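Local coordinates for enterobactin synthetase component F-related protein (Vibrio cholerae serotype O1, PDB 4OXI) that is the adenylation domain AlmE, which binds glycyl-adenosine-5'-phosphate and probably activates glycine with ATP for a lipopolysaccharide modification conferring antimicrobial peptide resistance, at residues A[129-132]-A[133-137]; A[148-152]-A[153-157]; A[237-240]-A[241-245]. All coordinates share one frame; numbering follows the deposited sequence.

Contacts 1 and 2 sit about 13 Å apart, centre to centre, around the same five-stranded parallel sheet, where each leads into a helix. Contact 1 lies at the surface and contact 2 is partly buried. They touch through the guanidinium of Arg157, whose NH2 probably donates to Ala131 O and packs on Ile136 CD1. In contact 1 an amide and a hydroxyl bond backbone atoms; in contact 2 a carboxylate does so weakly and is also tied through a water to a glutamine amide. Contact 3, centred about 30 and 31 Å from theirs, is buried within helix 236-249. There the bonds across the segments are all backbone ones, and most polar side-chain ends reach other parts of the fold.

Contact 1: A[129-132]-A[133-137]; sequences ARAT and TEQIQ
One face of the Gln135 side-chain amide is laid against Thr132. The hydroxyl OG1 of Thr132 stands almost squarely over this face, 3.3 Å from Gln135 CD, and the methyl CG2 of Thr132 and its backbone N lie on the same side. That N donates to Gln135 OE1 at 2.9 Å in a nearly straight bond, arriving from above the carbonyl plane, 53° out of it. Close to the amide plane, at its oxygen end, is Ala131 CA, 3.3 Å from Gln135 OE1. CG lies beside the backbone N of Gln135 (chi1 -77°), which turns the chain back to Thr132, and a modest bend at chi2 brings the amide over it.

The return bond runs from Gln135 N to Thr132 OG1 at 3.0 Å, so the two residues form a capping box, with Thr132 as the N-cap of helix 133-142. This helix leads from strand 123-126 to the parallel strand 147-149, with strand 99-102 between the two in the sheet. Thr132 O already serves the first turn, accepting from Ile136 N at 2.9 Å. Ile136 CG1 lies beside that oxygen and meets Ala131 CB at 4.0 Å, and the isoleucine side chain also touches Leu103 and Leu127. Thr133, whose side chain leads away from the cap, touches Ser160 and Thr164 of helix 155-164.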
loop_
_atom_site.group_PDB
_atom_site.type_symbol
_atom_site.label_atom_id
_atom_site.label_comp_id
_atom_site.label_asym_id
_atom_site.label_seq_id
_atom_site.Cartn_x
_atom_site.Cartn_y
_atom_site.Cartn_z
ATOM N N ALA A 129 3.965 10.080 -5.825
ATOM C CA ALA A 129 4.948 11.176 -5.791
ATOM C C ALA A 129 5.519 11.477 -7.171
ATOM O O ALA A 129 6.004 12.580 -7.427
ATOM C CB ALA A 129 6.094 10.862 -4.808
ATOM N N ARG A 130 5.464 10.496 -8.062
ATOM C CA ARG A 130 5.992 10.695 -9.409
ATOM C C ARG A 130 4.929 10.602 -10.505
ATOM O O ARG A 130 5.239 10.379 -11.663
ATOM C CB ARG A 130 7.175 9.746 -9.650
ATOM C CG ARG A 130 8.286 10.016 -8.622
ATOM C CD ARG A 130 9.586 9.315 -8.926
ATOM N NE ARG A 130 9.433 7.870 -8.844
ATOM C CZ ARG A 130 10.395 6.998 -9.134
ATOM N NH1 ARG A 130 10.153 5.689 -9.032
ATOM N NH2 ARG A 130 11.596 7.429 -9.530
ATOM N N ALA A 131 3.666 10.775 -10.131
ATOM C CA ALA A 131 2.611 10.874 -11.128
ATOM C C ALA A 131 2.744 12.193 -11.866
ATOM O O ALA A 131 3.061 13.239 -11.273
ATOM C CB ALA A 131 1.242 10.779 -10.481
ATOM N N THR A 132 2.477 12.139 -13.163
ATOM C CA THR A 132 2.486 13.324 -14.003
ATOM C C THR A 132 1.198 14.084 -13.823
ATOM O O THR A 132 0.203 13.562 -13.284
ATOM C CB THR A 132 2.578 12.955 -15.488
ATOM O OG1 THR A 132 1.368 12.294 -15.886
ATOM C CG2 THR A 132 3.775 12.036 -15.735
ATOM N N THR A 133 1.224 15.320 -14.294
ATOM C CA THR A 133 0.053 16.169 -14.294
ATOM C C THR A 133 -1.143 15.446 -14.889
ATOM O O THR A 133 -2.235 15.434 -14.311
ATOM C CB THR A 133 0.351 17.426 -15.100
ATOM O OG1 THR A 133 1.378 18.156 -14.421
ATOM C CG2 THR A 133 -0.881 18.297 -15.216
ATOM N N GLU A 134 -0.923 14.822 -16.038
ATOM C CA GLU A 134 -1.978 14.113 -16.744
ATOM C C GLU A 134 -2.518 12.934 -15.944
ATOM O O GLU A 134 -3.729 12.707 -15.905
ATOM C CB GLU A 134 -1.450 13.627 -18.095
ATOM C CG GLU A 134 -2.468 12.878 -18.933
ATOM C CD GLU A 134 -1.926 12.525 -20.320
ATOM O OE1 GLU A 134 -1.284 13.405 -20.943
ATOM O OE2 GLU A 134 -2.139 11.375 -20.780
ATOM N N GLN A 135 -1.623 12.187 -15.302
ATOM C CA GLN A 135 -2.047 11.031 -14.515
ATOM C C GLN A 135 -2.888 11.454 -13.310
ATOM O O GLN A 135 -3.855 10.774 -12.960
ATOM C CB GLN A 135 -0.834 10.201 -14.078
ATOM C CG GLN A 135 -0.256 9.318 -15.191
ATOM C CD GLN A 135 1.248 9.147 -15.069
ATOM O OE1 GLN A 135 1.842 9.428 -14.022
ATOM N NE2 GLN A 135 1.878 8.710 -16.149
ATOM N N ILE A 136 -2.510 12.573 -12.690
ATOM C CA ILE A 136 -3.243 13.132 -11.555
ATOM C C ILE A 136 -4.648 13.536 -11.987
ATOM O O ILE A 136 -5.627 13.220 -11.296
ATOM C CB ILE A 136 -2.507 14.349 -10.945
ATOM C CG1 ILE A 136 -1.178 13.908 -10.331
ATOM C CG2 ILE A 136 -3.368 15.028 -9.881
ATOM C CD1 ILE A 136 -0.298 15.054 -9.851
ATOM N N GLN A 137 -4.748 14.212 -13.134
ATOM C CA GLN A 137 -6.044 14.607 -13.703
ATOM C C GLN A 137 -6.932 13.379 -13.909
ATOM O O GLN A 137 -8.111 13.388 -13.548
ATOM C CB GLN A 137 -5.858 15.343 -15.046
ATOM C CG GLN A 137 -5.735 16.872 -14.976
ATOM C CD GLN A 137 -5.157 17.506 -16.278
ATOM O OE1 GLN A 137 -4.573 16.812 -17.118
ATOM N NE2 GLN A 137 -5.311 18.826 -16.425
#

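Contact 2: A[148-152]-A[153-157]; sequences IMVDA and QQLSR
Gln154 N is shared between two oxygens of Asp151. The backbone O takes it at 3.0 Å, with the N-H coming from above the carbonyl plane, and the carboxylate OD1 takes it at 3.1 Å in a weak, more bent bond. The carboxylate can join in because CG lies between the backbone N and the carbonyl carbon (chi1 59°), which brings OD1 to the same N-H. Its OD1 is also in contact with Gln154 CG, at 3.3 Å.

Beyond that carbon the glutamine bends sharply at chi2 (-68°), and its amide plane is turned 47° from the carboxylate. A water bridges the two groups, donating to Asp151 OD2 at 2.7 Å and accepting from Gln154 NE2 at 3.2 Å. OD2 has a second partner in Ser104 OG. At the other end of the amide, Gln154 OE1 accepts from Arg157 NH1 at 2.7 Å; the same guanidinium reaches Asn128 O through NH2.

The turn joins strand 147-149 to helix 155-164 in a beta-alpha-beta unit that continues into strand 170-173. Leu155 N enters the helix with a long, weak bond to Ala152 O, 3.5 Å. On the apolar side Leu155 CD2 rests loosely against Val150 CG2, 4.3 Å away, and Val150 itself packs on Ile171 and Ala173. Asp107 brings its OD2 near that of Asp151; if both are charged, the water, Ser104 and the backbone N-H of Gln154 would help to offset the repulsion, while Arg157 probably polarises the glutamine amide and strengthens NE2 as a donor.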
loop_
_atom_site.group_PDB
_atom_site.type_symbol
_atom_site.label_atom_id
_atom_site.label_comp_id
_atom_site.label_asym_id
_atom_site.label_seq_id
_atom_site.Cartn_x
_atom_site.Cartn_y
_atom_site.Cartn_z
ATOM N N ILE A 148 -7.706 18.837 -2.951
ATOM C CA ILE A 148 -6.343 18.347 -2.869
ATOM C C ILE A 148 -5.582 18.969 -1.708
ATOM O O ILE A 148 -5.530 20.208 -1.582
ATOM C CB ILE A 148 -5.572 18.646 -4.156
ATOM C CG1 ILE A 148 -6.390 18.240 -5.378
ATOM C CG2 ILE A 148 -4.235 17.878 -4.174
ATOM C CD1 ILE A 148 -5.603 18.428 -6.706
ATOM N N MET A 149 -4.998 18.111 -0.870
ATOM C CA MET A 149 -4.116 18.563 0.202
ATOM C C MET A 149 -2.688 18.643 -0.304
ATOM O O MET A 149 -2.152 17.663 -0.844
ATOM C CB MET A 149 -4.139 17.584 1.376
ATOM C CG MET A 149 -3.313 18.060 2.550
ATOM S SD MET A 149 -4.279 19.180 3.564
ATOM C CE MET A 149 -3.049 19.649 4.781
ATOM N N VAL A 150 -2.061 19.797 -0.112
ATOM C CA VAL A 150 -0.715 20.014 -0.623
ATOM C C VAL A 150 0.185 20.472 0.511
ATOM O O VAL A 150 -0.275 20.629 1.650
ATOM C CB VAL A 150 -0.710 21.060 -1.777
ATOM C CG1 VAL A 150 -1.719 20.669 -2.842
ATOM C CG2 VAL A 150 -1.038 22.461 -1.253
ATOM N N ASP A 151 1.463 20.673 0.198
ATOM C CA ASP A 151 2.419 21.313 1.112
ATOM C C ASP A 151 3.434 22.072 0.270
ATOM O O ASP A 151 3.378 22.003 -0.959
ATOM C CB ASP A 151 3.133 20.276 1.982
ATOM C CG ASP A 151 3.903 19.236 1.155
ATOM O OD1 ASP A 151 4.406 19.553 0.056
ATOM O OD2 ASP A 151 4.016 18.077 1.606
ATOM N N ALA A 152 4.378 22.749 0.916
ATOM C CA ALA A 152 5.348 23.592 0.207
ATOM C C ALA A 152 6.178 22.849 -0.844
ATOM O O ALA A 152 6.466 23.392 -1.910
ATOM C CB ALA A 152 6.259 24.292 1.206
ATOM N N GLN A 153 6.545 21.605 -0.562
ATOM C CA GLN A 153 7.364 20.833 -1.490
ATOM C C GLN A 153 6.628 20.518 -2.806
ATOM O O GLN A 153 7.258 20.308 -3.849
ATOM C CB GLN A 153 7.879 19.556 -0.796
ATOM C CG GLN A 153 8.348 18.453 -1.733
ATOM C CD GLN A 153 8.895 17.225 -0.992
ATOM O OE1 GLN A 153 9.186 17.286 0.206
ATOM N NE2 GLN A 153 9.039 16.107 -1.710
ATOM N N GLN A 154 5.296 20.514 -2.772
ATOM C CA GLN A 154 4.520 20.113 -3.955
ATOM C C GLN A 154 3.967 21.274 -4.801
ATOM O O GLN A 154 3.262 21.047 -5.786
ATOM C CB GLN A 154 3.357 19.211 -3.523
ATOM C CG GLN A 154 3.792 17.980 -2.737
ATOM C CD GLN A 154 4.553 17.001 -3.605
ATOM O OE1 GLN A 154 4.325 16.916 -4.813
ATOM N NE2 GLN A 154 5.470 16.272 -3.002
ATOM N N LEU A 155 4.254 22.511 -4.414
ATOM C CA LEU A 155 3.660 23.659 -5.099
ATOM C C LEU A 155 3.992 23.709 -6.590
ATOM O O LEU A 155 3.147 24.073 -7.413
ATOM C CB LEU A 155 4.061 24.966 -4.423
ATOM C CG LEU A 155 3.534 25.152 -3.001
ATOM C CD1 LEU A 155 3.896 26.541 -2.468
ATOM C CD2 LEU A 155 2.034 24.911 -2.926
ATOM N N SER A 156 5.211 23.325 -6.946
ATOM C CA SER A 156 5.596 23.283 -8.353
ATOM C C SER A 156 4.778 22.262 -9.157
ATOM O O SER A 156 4.309 22.572 -10.253
ATOM C CB SER A 156 7.107 23.038 -8.482
ATOM O OG SER A 156 7.387 22.140 -9.541
ATOM N N ARG A 157 4.593 21.048 -8.633
ATOM C CA ARG A 157 3.745 20.074 -9.327
ATOM C C ARG A 157 2.295 20.533 -9.357
ATOM O O ARG A 157 1.570 20.302 -10.334
ATOM C CB ARG A 157 3.806 18.703 -8.653
ATOM C CG ARG A 157 5.092 17.941 -8.878
ATOM C CD ARG A 157 5.100 16.718 -7.997
ATOM N NE ARG A 157 4.212 15.674 -8.503
ATOM C CZ ARG A 157 3.604 14.781 -7.734
ATOM N NH1 ARG A 157 3.744 14.832 -6.409
ATOM N NH2 ARG A 157 2.857 13.839 -8.286
HETATM O O HOH W 1 5.558 16.462 0.172
#

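Contact 3: A[237-240]-A[241-245]; sequences SNLH and CYISQ
Cys241 N donates to Ser237 O at 3.0 Å, the first of five consecutive bonds from N of i+4 to O of i, four of them between the two segments, that make this piece of helix 236-249 regular alpha-helix. The cysteine's CB lies against the same oxygen, and its SG, anti to the backbone N (chi1 179°), leans along the helix in the direction of Gln245.

Tyr242 continues the ladder with its N on Asn238 O, and its CB touches Leu239 O. The ring leaves the contact: its OH bonds His271 ND1, and the side chain is about 8 Å from the bound glycyl-adenosine-5'-phosphate. Asn238 also turns outward, its amide ND2 bonding Lys422 O.

Ile243 N meets Leu239 O at 3.0 Å in an almost straight bond. Here the side chains touch as well: Ile243 CG1 lies 3.7 Å from Leu239 CD1, and the two chains run side by side in the same direction. They form an apolar strip against helix 268-279, where Leu239 packs on Val270 and Ile243 on Phe274 and Ile278.

Ser244 N goes to His240 O, and its hydroxyl OG, folded back over the helix (chi1 79°), donates to Cys241 O at 2.9 Å. The imidazole of His240 lies away from this, pinned through both ring nitrogens: NE2 bonds Tyr118 OH and ND1 bonds Glu213 OE1.

Gln245 N shares Cys241 O with that serine hydroxyl, so the carbonyl is gripped twice. The glutamine's bent side chain then carries NE2 back to Cys241 SG, a weak N-H...S bond of 3.6 Å.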
loop_
_atom_site.group_PDB
_atom_site.type_symbol
_atom_site.label_atom_id
_atom_site.label_comp_id
_atom_site.label_asym_id
_atom_site.label_seq_id
_atom_site.Cartn_x
_atom_site.Cartn_y
_atom_site.Cartn_z
ATOM N N SER A 237 -15.318 -0.556 7.257
ATOM C CA SER A 237 -15.400 -1.885 7.884
ATOM C C SER A 237 -14.287 -2.815 7.389
ATOM O O SER A 237 -13.767 -3.600 8.172
ATOM C CB SER A 237 -16.781 -2.535 7.731
ATOM O OG SER A 237 -17.089 -2.759 6.373
ATOM N N ASN A 238 -13.903 -2.718 6.113
ATOM C CA ASN A 238 -12.711 -3.438 5.639
ATOM C C ASN A 238 -11.508 -3.098 6.511
ATOM O O ASN A 238 -10.820 -3.981 7.032
ATOM C CB ASN A 238 -12.333 -3.038 4.208
ATOM C CG ASN A 238 -13.348 -3.453 3.172
ATOM O OD1 ASN A 238 -13.614 -2.699 2.233
ATOM N ND2 ASN A 238 -13.914 -4.647 3.319
ATOM N N LEU A 239 -11.255 -1.800 6.661
ATOM C CA LEU A 239 -10.065 -1.324 7.370
ATOM C C LEU A 239 -10.112 -1.662 8.852
ATOM O O LEU A 239 -9.083 -2.009 9.452
ATOM C CB LEU A 239 -9.929 0.195 7.199
ATOM C CG LEU A 239 -8.928 0.942 8.088
ATOM C CD1 LEU A 239 -7.515 0.405 7.875
ATOM C CD2 LEU A 239 -8.985 2.453 7.820
ATOM N N HIS A 240 -11.300 -1.530 9.448
ATOM C CA HIS A 240 -11.473 -1.785 10.888
ATOM C C HIS A 240 -11.261 -3.253 11.186
ATOM O O HIS A 240 -10.660 -3.604 12.196
ATOM C CB HIS A 240 -12.861 -1.344 11.362
ATOM C CG HIS A 240 -12.988 0.135 11.545
ATOM N ND1 HIS A 240 -14.167 0.817 11.339
ATOM C CD2 HIS A 240 -12.077 1.067 11.913
ATOM C CE1 HIS A 240 -13.980 2.101 11.577
ATOM N NE2 HIS A 240 -12.723 2.280 11.935
ATOM N N CYS A 241 -11.746 -4.119 10.300
ATOM C CA CYS A 241 -11.483 -5.541 10.467
ATOM C C CYS A 241 -9.975 -5.837 10.485
ATOM O O CYS A 241 -9.486 -6.498 11.401
ATOM C CB CYS A 241 -12.194 -6.372 9.396
ATOM S SG CYS A 241 -11.854 -8.156 9.557
ATOM N N TYR A 242 -9.233 -5.335 9.496
ATOM C CA TYR A 242 -7.789 -5.591 9.452
ATOM C C TYR A 242 -7.062 -5.105 10.683
ATOM O O TYR A 242 -6.333 -5.861 11.311
ATOM C CB TYR A 242 -7.110 -4.957 8.238
ATOM C CG TYR A 242 -5.607 -5.138 8.308
ATOM C CD1 TYR A 242 -5.027 -6.357 7.987
ATOM C CD2 TYR A 242 -4.770 -4.105 8.718
ATOM C CE1 TYR A 242 -3.654 -6.545 8.050
ATOM C CE2 TYR A 242 -3.375 -4.281 8.786
ATOM C CZ TYR A 242 -2.830 -5.503 8.449
ATOM O OH TYR A 242 -1.463 -5.700 8.513
ATOM N N ILE A 243 -7.238 -3.832 11.012
ATOM C CA ILE A 243 -6.568 -3.258 12.172
ATOM C C ILE A 243 -6.872 -4.031 13.464
ATOM O O ILE A 243 -5.961 -4.307 14.256
ATOM C CB ILE A 243 -6.941 -1.788 12.357
ATOM C CG1 ILE A 243 -6.495 -0.969 11.141
ATOM C CG2 ILE A 243 -6.276 -1.239 13.597
ATOM C CD1 ILE A 243 -4.983 -1.006 10.929
ATOM N N SER A 244 -8.141 -4.388 13.674
ATOM C CA SER A 244 -8.504 -5.147 14.881
ATOM C C SER A 244 -7.814 -6.516 14.930
ATOM O O SER A 244 -7.416 -6.957 16.000
ATOM C CB SER A 244 -10.018 -5.326 15.010
ATOM O OG SER A 244 -10.450 -6.366 14.156
ATOM N N GLN A 245 -7.656 -7.181 13.784
ATOM C CA GLN A 245 -6.958 -8.469 13.763
ATOM C C GLN A 245 -5.513 -8.294 14.191
ATOM O O GLN A 245 -5.010 -9.029 15.041
ATOM C CB GLN A 245 -6.967 -9.117 12.374
ATOM C CG GLN A 245 -8.331 -9.328 11.746
ATOM C CD GLN A 245 -9.260 -10.196 12.587
ATOM O OE1 GLN A 245 -8.812 -11.054 13.354
ATOM N NE2 GLN A 245 -10.567 -9.978 12.433
#